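Local atomic coordinates of mediator of RNA polymerase II transcription subunit 18 (Schizosaccharomyces pombe, PDB entry 3C0T), a protein that forms part of the Mediator complex, a coactivator that conveys information from gene-specific regulators to the RNA polymerase II transcription machinery. Residues A[1-6]-A[95-100]; A[31-36]-A[123-128]; A[79-84]-A[99-104]; A[138-143]-A[163-168]. All coordinates share one frame; numbering follows the deposited sequence.

Contact 1. Residues A[1-6]-A[95-100]; sequences MQELYL and GIRPVN
Glu-3 OE2 is gripped by two nitrogens of Arg-97: NH2 lies 3.0 Å from OE2 on its syn side, 34° out of the carboxylate plane, and NE makes a weak bond to the same oxygen at 3.1 Å. The two side chains lie side by side and point the same way. Glu-3 has CG anti to its backbone N (chi1 177°) and an extended chain beyond, while Arg-97 runs straight from CG to NE. The main chains pair in antiparallel fashion, with Glu-3 N to Arg-97 O at 2.9 Å and Val-99 N to Met-1 O at 2.7 Å. Strands 2-10 and 95-104 are neighbours in a closed antiparallel barrel, consistent with the CYTH clan. Glu-3, Tyr-5 and Arg-97 share one face of it; Gln-2, Leu-4 and Ile-96 share the other, where helix 179-196 covers Gln-2 and Leu-4. There Gln-2 CG touches Ile-96 CG2 at 3.5 Å. Gly-95 pairs with Tyr-5 through two main-chain bonds and lies under its ring, CA 4.0 Å from the ring centroid in a CH-pi contact displaced toward the rim. The Tyr-5 hydroxyl is hydrogen-bonded to Val-205 O, near the C terminus.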
# COMPACT_ATOMS: atom_id res chain seq x y z
N MET A 1 -9.95 11.85 -5.54
CA MET A 1 -10.28 10.42 -5.79
C MET A 1 -10.56 9.75 -4.45
O MET A 1 -9.92 10.05 -3.44
CB MET A 1 -9.11 9.73 -6.51
CG MET A 1 -9.33 8.28 -6.87
SD MET A 1 -8.07 7.66 -8.04
CE MET A 1 -6.61 7.61 -7.00
N GLN A 2 -11.54 8.85 -4.44
CA GLN A 2 -11.94 8.17 -3.21
C GLN A 2 -11.58 6.69 -3.24
O GLN A 2 -11.88 5.98 -4.20
CB GLN A 2 -13.46 8.32 -3.04
CG GLN A 2 -13.93 8.66 -1.63
CD GLN A 2 -13.47 10.02 -1.18
OE1 GLN A 2 -13.58 11.00 -1.91
NE2 GLN A 2 -12.96 10.10 0.05
N GLU A 3 -10.91 6.22 -2.19
CA GLU A 3 -10.54 4.82 -2.11
C GLU A 3 -11.40 4.10 -1.06
O GLU A 3 -11.38 4.47 0.12
CB GLU A 3 -9.06 4.65 -1.74
CG GLU A 3 -8.65 3.18 -1.58
CD GLU A 3 -7.17 2.98 -1.29
OE1 GLU A 3 -6.34 3.39 -2.13
OE2 GLU A 3 -6.83 2.42 -0.23
N LEU A 4 -12.16 3.10 -1.49
CA LEU A 4 -12.97 2.31 -0.57
C LEU A 4 -12.15 1.04 -0.37
O LEU A 4 -11.64 0.47 -1.34
CB LEU A 4 -14.35 2.01 -1.18
CG LEU A 4 -15.23 3.25 -1.44
CD1 LEU A 4 -14.77 3.93 -2.73
CD2 LEU A 4 -16.70 2.84 -1.55
N TYR A 5 -12.02 0.58 0.87
CA TYR A 5 -11.17 -0.58 1.10
C TYR A 5 -11.51 -1.43 2.32
O TYR A 5 -12.34 -1.07 3.14
CB TYR A 5 -9.73 -0.10 1.26
CG TYR A 5 -9.56 0.73 2.51
CD1 TYR A 5 -9.22 0.13 3.72
CD2 TYR A 5 -9.83 2.10 2.51
CE1 TYR A 5 -9.14 0.86 4.90
CE2 TYR A 5 -9.76 2.86 3.69
CZ TYR A 5 -9.42 2.23 4.88
OH TYR A 5 -9.38 2.95 6.05
N LEU A 6 -10.81 -2.56 2.41
CA LEU A 6 -10.94 -3.49 3.53
C LEU A 6 -9.53 -4.00 3.77
O LEU A 6 -8.76 -4.16 2.82
CB LEU A 6 -11.86 -4.66 3.17
CG LEU A 6 -13.35 -4.31 3.06
CD1 LEU A 6 -14.14 -5.53 2.62
CD2 LEU A 6 -13.85 -3.81 4.42
N GLY A 95 -13.86 0.83 4.71
CA GLY A 95 -13.21 2.10 4.95
C GLY A 95 -13.20 2.99 3.72
O GLY A 95 -13.31 2.50 2.59
N ILE A 96 -13.08 4.29 3.93
CA ILE A 96 -13.02 5.26 2.84
C ILE A 96 -11.98 6.32 3.17
O ILE A 96 -11.94 6.84 4.29
CB ILE A 96 -14.37 5.99 2.62
CG1 ILE A 96 -15.48 4.99 2.29
CG2 ILE A 96 -14.24 6.97 1.45
CD1 ILE A 96 -16.81 5.66 2.01
N ARG A 97 -11.13 6.64 2.20
CA ARG A 97 -10.12 7.67 2.40
C ARG A 97 -9.82 8.36 1.09
O ARG A 97 -9.90 7.75 0.02
CB ARG A 97 -8.84 7.08 2.97
CG ARG A 97 -8.16 6.12 2.04
CD ARG A 97 -6.79 5.75 2.54
NE ARG A 97 -6.14 4.85 1.60
CZ ARG A 97 -4.83 4.60 1.59
NH1 ARG A 97 -4.04 5.17 2.48
NH2 ARG A 97 -4.33 3.77 0.69
N PRO A 98 -9.49 9.66 1.14
CA PRO A 98 -9.18 10.42 -0.07
C PRO A 98 -7.81 10.00 -0.59
O PRO A 98 -6.88 9.78 0.19
CB PRO A 98 -9.16 11.88 0.42
CG PRO A 98 -9.95 11.85 1.70
CD PRO A 98 -9.55 10.54 2.31
N VAL A 99 -7.68 9.88 -1.91
CA VAL A 99 -6.40 9.51 -2.51
C VAL A 99 -6.24 10.25 -3.82
O VAL A 99 -7.07 10.14 -4.71
CB VAL A 99 -6.32 8.00 -2.80
CG1 VAL A 99 -5.08 7.70 -3.64
CG2 VAL A 99 -6.27 7.22 -1.51
N ASN A 100 -5.16 11.02 -3.93
CA ASN A 100 -4.89 11.78 -5.14
C ASN A 100 -3.58 11.31 -5.72
O ASN A 100 -2.60 11.10 -5.00
CB ASN A 100 -4.85 13.27 -4.82
CG ASN A 100 -6.18 13.79 -4.33
OD1 ASN A 100 -7.17 13.79 -5.07
ND2 ASN A 100 -6.23 14.21 -3.07

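Contact 2. Residues A[31-36]-A[123-128]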
# COMPACT_ATOMS: atom_id res chain seq x y z
N THR A 31 2.72 -9.91 -10.08
CA THR A 31 3.65 -9.58 -9.02
C THR A 31 3.67 -8.09 -8.78
O THR A 31 3.42 -7.29 -9.68
CB THR A 31 5.09 -10.04 -9.32
OG1 THR A 31 5.60 -9.30 -10.43
CG2 THR A 31 5.12 -11.51 -9.65
N ILE A 32 3.98 -7.73 -7.54
CA ILE A 32 4.08 -6.35 -7.12
C ILE A 32 5.44 -6.17 -6.44
O ILE A 32 5.79 -6.91 -5.52
CB ILE A 32 3.00 -6.00 -6.06
CG1 ILE A 32 1.60 -6.02 -6.68
CG2 ILE A 32 3.33 -4.67 -5.41
CD1 ILE A 32 1.36 -4.97 -7.77
N LEU A 33 6.22 -5.20 -6.92
CA LEU A 33 7.50 -4.87 -6.29
C LEU A 33 7.66 -3.37 -6.50
O LEU A 33 8.02 -2.93 -7.60
CB LEU A 33 8.66 -5.63 -6.92
CG LEU A 33 9.93 -5.51 -6.05
CD1 LEU A 33 9.71 -6.26 -4.74
CD2 LEU A 33 11.14 -6.07 -6.78
N GLU A 34 7.38 -2.60 -5.46
CA GLU A 34 7.45 -1.14 -5.53
C GLU A 34 8.40 -0.51 -4.52
O GLU A 34 8.57 -1.02 -3.41
CB GLU A 34 6.05 -0.53 -5.31
CG GLU A 34 4.94 -1.19 -6.13
CD GLU A 34 3.54 -0.80 -5.66
OE1 GLU A 34 3.34 -0.59 -4.44
OE2 GLU A 34 2.63 -0.73 -6.51
N PHE A 35 9.01 0.60 -4.91
CA PHE A 35 9.90 1.33 -4.01
C PHE A 35 9.15 2.62 -3.67
O PHE A 35 8.77 3.38 -4.56
CB PHE A 35 11.23 1.67 -4.70
CG PHE A 35 12.34 1.97 -3.74
CD1 PHE A 35 13.34 1.03 -3.49
CD2 PHE A 35 12.37 3.18 -3.06
CE1 PHE A 35 14.35 1.29 -2.56
CE2 PHE A 35 13.39 3.46 -2.13
CZ PHE A 35 14.38 2.51 -1.88
N TRP A 36 8.92 2.84 -2.38
CA TRP A 36 8.22 4.03 -1.92
C TRP A 36 9.12 4.93 -1.11
O TRP A 36 9.84 4.46 -0.23
CB TRP A 36 7.04 3.65 -1.01
CG TRP A 36 5.88 3.01 -1.70
CD1 TRP A 36 5.76 1.70 -2.06
CD2 TRP A 36 4.66 3.66 -2.12
NE1 TRP A 36 4.55 1.49 -2.66
CE2 TRP A 36 3.86 2.67 -2.71
CE3 TRP A 36 4.18 4.97 -2.04
CZ2 TRP A 36 2.58 2.94 -3.23
CZ3 TRP A 36 2.91 5.25 -2.56
CH2 TRP A 36 2.13 4.23 -3.15
N GLU A 123 11.37 5.60 3.75
CA GLU A 123 11.20 4.84 2.53
C GLU A 123 11.06 3.36 2.85
O GLU A 123 11.51 2.89 3.90
CB GLU A 123 12.39 5.03 1.60
CG GLU A 123 13.72 4.53 2.16
CD GLU A 123 14.85 4.65 1.16
OE1 GLU A 123 14.81 5.58 0.34
OE2 GLU A 123 15.78 3.82 1.20
N TYR A 124 10.42 2.63 1.95
CA TYR A 124 10.25 1.20 2.13
C TYR A 124 9.94 0.54 0.80
O TYR A 124 9.74 1.21 -0.22
CB TYR A 124 9.14 0.88 3.15
CG TYR A 124 7.82 1.55 2.87
CD1 TYR A 124 7.59 2.86 3.29
CD2 TYR A 124 6.82 0.90 2.15
CE1 TYR A 124 6.39 3.50 2.99
CE2 TYR A 124 5.61 1.53 1.85
CZ TYR A 124 5.41 2.84 2.28
OH TYR A 124 4.22 3.47 2.00
N ILE A 125 9.90 -0.78 0.82
CA ILE A 125 9.64 -1.56 -0.37
C ILE A 125 8.41 -2.44 -0.15
O ILE A 125 8.21 -2.97 0.95
CB ILE A 125 10.87 -2.44 -0.70
CG1 ILE A 125 11.98 -1.55 -1.26
CG2 ILE A 125 10.49 -3.56 -1.66
CD1 ILE A 125 13.30 -2.27 -1.50
N ILE A 126 7.58 -2.56 -1.18
CA ILE A 126 6.39 -3.40 -1.09
C ILE A 126 6.59 -4.60 -2.01
O ILE A 126 6.88 -4.45 -3.21
CB ILE A 126 5.09 -2.67 -1.52
CG1 ILE A 126 4.77 -1.53 -0.55
CG2 ILE A 126 3.93 -3.66 -1.53
CD1 ILE A 126 4.66 -1.96 0.90
N GLN A 127 6.44 -5.78 -1.42
CA GLN A 127 6.57 -7.05 -2.11
C GLN A 127 5.23 -7.78 -1.99
O GLN A 127 4.72 -7.94 -0.87
CB GLN A 127 7.66 -7.88 -1.43
CG GLN A 127 7.72 -9.34 -1.87
CD GLN A 127 8.42 -10.23 -0.85
OE1 GLN A 127 9.26 -11.06 -1.21
NE2 GLN A 127 8.08 -10.08 0.42
N GLY A 128 4.67 -8.23 -3.10
CA GLY A 128 3.41 -8.94 -3.00
C GLY A 128 2.79 -9.36 -4.31
O GLY A 128 3.42 -9.28 -5.38
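Two first torsions bring Trp-36 and Tyr-124 together: Tyr-124 CG sits between its backbone N and carbonyl carbon (chi1 52°), whereas Trp-36 CG is anti to its carbonyl carbon (chi1 -71°). The residues form a hydrogen-bonded pair between antiparallel strands 27-41 and 118-133, neighbours in the barrel. Trp-36 CB lies over the face of the Tyr-124 ring, 3.9 Å from its centroid, a CH-pi contact. The indole five-membered ring and the phenol are only 8° from parallel but slid so far apart, with centroids separated by 5.1 Å, that they barely overlap. Ile-126 CG1 approaches the indole nitrogen NE1 of Trp-36 at 3.7 Å. That nitrogen donates in its ring plane to Glu-34 OE1, 3.0 Å away, which it meets from above the carboxylate plane; the same oxygen takes a salt bridge from Arg-139, which probably helps to fix the indole. Apolar side chains of another protein's chain pack on Tyr-124 and Ile-126. On the other sheet face, the Phe-35 ring meets Ile-125 and Glu-123. Ile-125 CG1 touches Phe-35 CD1 at 3.7 Å, while Glu-123 OE1, salt-bridged to Arg-150, stands at the ring edge, 3.6 Å from Phe-35 CE2.

Contact 3. Residues A[79-84]-A[99-104]; sequences SMYLEG and VNRAKL
Tyr-81 packs tightly where Arg-101, itself exposed, lies over its ring, with Arg-101 CG 4.2 Å from the ring centroid in a CH-pi contact offset toward the rim. The two side chains run side by side in the same direction, and Arg-101 CD comes within 3.4 Å of Tyr-81 OH. A bend at chi3 (55°) places Arg-101 NE, and the guanidinium beyond it has its edge toward that hydroxyl, the guanidinium and phenol ring planes being 68° apart. At the ring edge of Tyr-81, Val-99 CG1 adds an in-plane contact at 3.9 Å to CD2, and Trp-36 meets the same ring from outside the pair. The strands 78-83 and 95-104 form an antiparallel beta hairpin with a long connection. Its main-chain ladder includes Met-80 N to Ala-102 O at 2.6 Å and Leu-82 N to Asn-100 O at 3.0 Å. On the opposite face the packing is looser around the exposed Asn-100 and Ala-102, and the side chains of Leu-82 and Asn-100 come no nearer than 4.2 Å, CB to CB. A second close spot lies at the hairpin's open end, where Leu-104 reaches Met-80: their side chains cross at about a right angle, Met-80 SD touching Leu-104 CD1 at 3.7 Å.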
# COMPACT_ATOMS: atom_id res chain seq x y z
N SER A 79 5.02 7.67 -9.40
CA SER A 79 3.63 8.04 -9.20
C SER A 79 3.71 8.80 -7.89
O SER A 79 4.42 8.40 -6.96
CB SER A 79 2.75 6.81 -9.07
OG SER A 79 2.49 6.25 -10.34
N MET A 80 3.02 9.92 -7.82
CA MET A 80 3.05 10.75 -6.63
C MET A 80 1.69 10.73 -5.95
O MET A 80 0.68 11.07 -6.56
CB MET A 80 3.45 12.16 -7.03
CG MET A 80 3.88 13.05 -5.90
SD MET A 80 4.80 14.44 -6.59
CE MET A 80 3.51 15.28 -7.49
N TYR A 81 1.66 10.33 -4.69
CA TYR A 81 0.40 10.25 -3.97
C TYR A 81 0.24 11.15 -2.76
O TYR A 81 1.20 11.49 -2.07
CB TYR A 81 0.15 8.82 -3.50
CG TYR A 81 -0.07 7.79 -4.58
CD1 TYR A 81 1.00 7.22 -5.27
CD2 TYR A 81 -1.36 7.34 -4.89
CE1 TYR A 81 0.80 6.23 -6.23
CE2 TYR A 81 -1.58 6.36 -5.85
CZ TYR A 81 -0.50 5.80 -6.51
OH TYR A 81 -0.71 4.81 -7.46
N LEU A 82 -1.01 11.51 -2.52
CA LEU A 82 -1.41 12.30 -1.36
C LEU A 82 -2.53 11.45 -0.77
O LEU A 82 -3.61 11.34 -1.36
CB LEU A 82 -1.93 13.68 -1.76
CG LEU A 82 -0.87 14.75 -2.03
CD1 LEU A 82 -1.57 16.06 -2.39
CD2 LEU A 82 -0.00 14.95 -0.78
N GLU A 83 -2.27 10.84 0.37
CA GLU A 83 -3.28 9.99 1.00
C GLU A 83 -3.80 10.63 2.28
O GLU A 83 -3.04 10.92 3.20
CB GLU A 83 -2.69 8.61 1.27
CG GLU A 83 -1.96 8.04 0.05
CD GLU A 83 -1.37 6.66 0.27
OE1 GLU A 83 -0.97 6.35 1.42
OE2 GLU A 83 -1.30 5.88 -0.71
N GLY A 84 -5.11 10.85 2.31
CA GLY A 84 -5.72 11.45 3.48
C GLY A 84 -6.06 10.41 4.52
O GLY A 84 -5.84 9.21 4.32
N VAL A 99 -7.68 9.88 -1.91
CA VAL A 99 -6.40 9.51 -2.51
C VAL A 99 -6.24 10.25 -3.82
O VAL A 99 -7.07 10.14 -4.71
CB VAL A 99 -6.32 8.00 -2.80
CG1 VAL A 99 -5.08 7.70 -3.64
CG2 VAL A 99 -6.27 7.22 -1.51
N ASN A 100 -5.16 11.02 -3.93
CA ASN A 100 -4.89 11.78 -5.14
C ASN A 100 -3.58 11.31 -5.72
O ASN A 100 -2.60 11.10 -5.00
CB ASN A 100 -4.85 13.27 -4.82
CG ASN A 100 -6.18 13.79 -4.33
OD1 ASN A 100 -7.17 13.79 -5.07
ND2 ASN A 100 -6.23 14.21 -3.07
N ARG A 101 -3.56 11.15 -7.04
CA ARG A 101 -2.38 10.65 -7.73
C ARG A 101 -2.02 11.46 -8.97
O ARG A 101 -2.89 12.04 -9.62
CB ARG A 101 -2.63 9.19 -8.13
CG ARG A 101 -1.63 8.60 -9.12
CD ARG A 101 -2.05 7.17 -9.43
NE ARG A 101 -3.43 7.12 -9.91
CZ ARG A 101 -4.22 6.06 -9.82
NH1 ARG A 101 -3.79 4.94 -9.26
NH2 ARG A 101 -5.47 6.12 -10.30
N ALA A 102 -0.73 11.48 -9.26
CA ALA A 102 -0.19 12.18 -10.42
C ALA A 102 1.13 11.48 -10.74
O ALA A 102 1.91 11.22 -9.83
CB ALA A 102 0.04 13.65 -10.09
N LYS A 103 1.36 11.16 -12.00
CA LYS A 103 2.60 10.49 -12.40
C LYS A 103 3.59 11.52 -12.94
O LYS A 103 3.24 12.31 -13.81
CB LYS A 103 2.31 9.46 -13.48
CG LYS A 103 1.33 8.39 -13.04
CD LYS A 103 1.07 7.38 -14.15
CE LYS A 103 0.13 6.28 -13.67
NZ LYS A 103 -0.15 5.29 -14.75
N LEU A 104 4.81 11.52 -12.42
CA LEU A 104 5.79 12.49 -12.90
C LEU A 104 7.13 11.91 -13.31
O LEU A 104 7.61 10.95 -12.71
CB LEU A 104 5.98 13.61 -11.87
CG LEU A 104 6.75 13.36 -10.58
CD1 LEU A 104 6.68 14.63 -9.73
CD2 LEU A 104 6.16 12.19 -9.82

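Contact 4. Residues A[138-143]-A[163-168]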
# COMPACT_ATOMS: atom_id res chain seq x y z
N VAL A 138 -7.32 -6.85 -5.05
CA VAL A 138 -6.96 -7.43 -3.77
C VAL A 138 -5.47 -7.71 -3.82
O VAL A 138 -4.98 -8.51 -4.63
CB VAL A 138 -7.78 -8.70 -3.47
CG1 VAL A 138 -8.26 -9.31 -4.75
CG2 VAL A 138 -6.97 -9.67 -2.65
N ARG A 139 -4.75 -7.01 -2.96
CA ARG A 139 -3.31 -7.11 -2.88
C ARG A 139 -2.88 -7.77 -1.56
O ARG A 139 -3.40 -7.44 -0.50
CB ARG A 139 -2.72 -5.70 -3.00
CG ARG A 139 -1.24 -5.59 -2.72
CD ARG A 139 -0.76 -4.13 -2.72
NE ARG A 139 -0.77 -3.54 -4.05
CZ ARG A 139 0.05 -2.56 -4.43
NH1 ARG A 139 0.94 -2.08 -3.58
NH2 ARG A 139 0.01 -2.09 -5.67
N ILE A 140 -1.97 -8.74 -1.65
CA ILE A 140 -1.45 -9.40 -0.45
C ILE A 140 0.04 -9.06 -0.51
O ILE A 140 0.73 -9.41 -1.47
CB ILE A 140 -1.72 -10.93 -0.47
CG1 ILE A 140 -1.21 -11.56 0.83
CG2 ILE A 140 -1.09 -11.58 -1.68
CD1 ILE A 140 -1.71 -12.98 1.06
N TYR A 141 0.53 -8.36 0.50
CA TYR A 141 1.91 -7.92 0.47
C TYR A 141 2.64 -7.87 1.80
O TYR A 141 2.05 -8.03 2.87
CB TYR A 141 1.99 -6.52 -0.13
CG TYR A 141 1.39 -5.44 0.75
CD1 TYR A 141 0.01 -5.20 0.76
CD2 TYR A 141 2.19 -4.66 1.58
CE1 TYR A 141 -0.55 -4.22 1.58
CE2 TYR A 141 1.64 -3.67 2.40
CZ TYR A 141 0.27 -3.45 2.39
OH TYR A 141 -0.28 -2.46 3.20
N GLN A 142 3.93 -7.60 1.71
CA GLN A 142 4.79 -7.49 2.86
C GLN A 142 5.58 -6.20 2.67
O GLN A 142 5.95 -5.87 1.54
CB GLN A 142 5.74 -8.69 2.90
CG GLN A 142 6.18 -9.07 4.29
CD GLN A 142 6.67 -10.49 4.35
OE1 GLN A 142 7.67 -10.85 3.72
NE2 GLN A 142 5.94 -11.33 5.09
N THR A 143 5.80 -5.44 3.74
CA THR A 143 6.57 -4.22 3.56
C THR A 143 7.99 -4.48 4.04
O THR A 143 8.23 -4.93 5.17
CB THR A 143 5.89 -2.99 4.25
OG1 THR A 143 6.60 -2.63 5.43
CG2 THR A 143 4.46 -3.29 4.58
N GLN A 163 6.82 -11.42 10.54
CA GLN A 163 5.96 -10.46 9.88
C GLN A 163 4.82 -11.08 9.08
O GLN A 163 5.05 -11.92 8.21
CB GLN A 163 6.81 -9.61 8.94
CG GLN A 163 6.16 -8.35 8.46
CD GLN A 163 7.13 -7.49 7.70
OE1 GLN A 163 8.19 -7.15 8.20
NE2 GLN A 163 6.77 -7.14 6.47
N PRO A 164 3.58 -10.69 9.37
CA PRO A 164 2.45 -11.25 8.63
C PRO A 164 2.33 -10.54 7.27
O PRO A 164 2.92 -9.47 7.07
CB PRO A 164 1.26 -10.93 9.52
CG PRO A 164 1.65 -9.60 10.09
CD PRO A 164 3.10 -9.81 10.45
N TRP A 165 1.59 -11.14 6.35
CA TRP A 165 1.36 -10.51 5.05
C TRP A 165 0.11 -9.68 5.24
O TRP A 165 -0.78 -10.06 6.02
CB TRP A 165 1.11 -11.56 3.97
CG TRP A 165 2.34 -12.30 3.56
CD1 TRP A 165 2.93 -13.33 4.23
CD2 TRP A 165 3.13 -12.07 2.39
NE1 TRP A 165 4.05 -13.76 3.54
CE2 TRP A 165 4.19 -13.00 2.41
CE3 TRP A 165 3.04 -11.16 1.32
CZ2 TRP A 165 5.17 -13.06 1.40
CZ3 TRP A 165 4.02 -11.22 0.31
CH2 TRP A 165 5.06 -12.17 0.37
N ILE A 166 0.03 -8.55 4.56
CA ILE A 166 -1.13 -7.69 4.67
C ILE A 166 -2.03 -7.92 3.46
O ILE A 166 -1.55 -7.99 2.33
CB ILE A 166 -0.72 -6.20 4.74
CG1 ILE A 166 0.04 -5.94 6.04
CG2 ILE A 166 -1.96 -5.29 4.65
CD1 ILE A 166 0.54 -4.52 6.18
N LEU A 167 -3.33 -8.05 3.72
CA LEU A 167 -4.31 -8.25 2.66
C LEU A 167 -5.09 -6.95 2.55
O LEU A 167 -5.84 -6.59 3.46
CB LEU A 167 -5.29 -9.38 3.02
CG LEU A 167 -5.36 -10.59 2.08
CD1 LEU A 167 -6.60 -11.39 2.42
CD2 LEU A 167 -5.44 -10.16 0.63
N HIS A 168 -4.92 -6.25 1.43
CA HIS A 168 -5.60 -4.98 1.20
C HIS A 168 -6.53 -5.06 -0.01
O HIS A 168 -6.08 -5.30 -1.13
CB HIS A 168 -4.55 -3.88 0.98
CG HIS A 168 -5.12 -2.50 0.82
ND1 HIS A 168 -4.34 -1.40 0.55
CD2 HIS A 168 -6.39 -2.05 0.89
CE1 HIS A 168 -5.10 -0.33 0.46
NE2 HIS A 168 -6.35 -0.69 0.66
O HOH W 1 4.23 -6.90 5.85
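Gln-142 lays its side chain over one face of the Trp-165 indole. Its CB stands 4.1 Å from the centroid of the six-membered ring, a CH-pi contact, and its NE2 reaches the five-membered part, 3.4 Å above the plane and offset toward the rim. The amide plane is tilted 30° against the ring. Gln-142 CG is anti to the backbone N (chi1 -152°), and the chain continues extended across the indole. Next to it, the Gln-163 side-chain nitrogen is doubly used: NE2 donates to Thr-143 O at 3.0 Å, and it gives a bond of 2.6 Å to a water that also accepts from Thr-143 N and donates to Pro-164 O. The other end of the same amide, Gln-163 OE1, accepts hydrogen bonds from the backbone N of Met-159 and Asn-160, which probably fixes the rotation of the amide. Further along, Ile-166 CB lies over the face of the Tyr-141 ring, 3.9 Å from its centroid, in a CH-pi contact, and Ile-166 CG2 touches Tyr-141 CE1 at 3.5 Å. These two residues also exchange a pair of main-chain bonds, and Ile-166 N reaches Tyr-141 O at 2.7 Å, with an angle of 173° at the hydrogen. Leu-167, on the opposite face with Ile-140, meets Val-138 CG2 through CD2 at 3.7 Å. Strands 136-146 and 165-173 are neighbours in the antiparallel barrel, strand 136-146 being flanked by strand 118-133 and strand 165-173 by strand 2-10, while Phe-15 of helix 15-25 stacks on Trp-165.

From the N terminus, strand 2-10 starts contact 1, which closes its loop on residues 95-100. Contact 2 opens inside that loop at 31-36 and closes beyond it at 123-128, so the two cross. Contact 3 also begins within the first loop, ends on the same strand 95-104, sharing Val-99 and Asn-100 with contact 1, and falls wholly between the segments of contact 2. Contact 4 follows in series, joining 138-143 to 163-168. Round the barrel, strand 95-104 links contacts 1 and 3, strand 56-61 bridges 78-83 and 27-41, strand 118-133 pairs with 136-146, and strand 165-173 returns to 2-10, which completes the ring of eight strands.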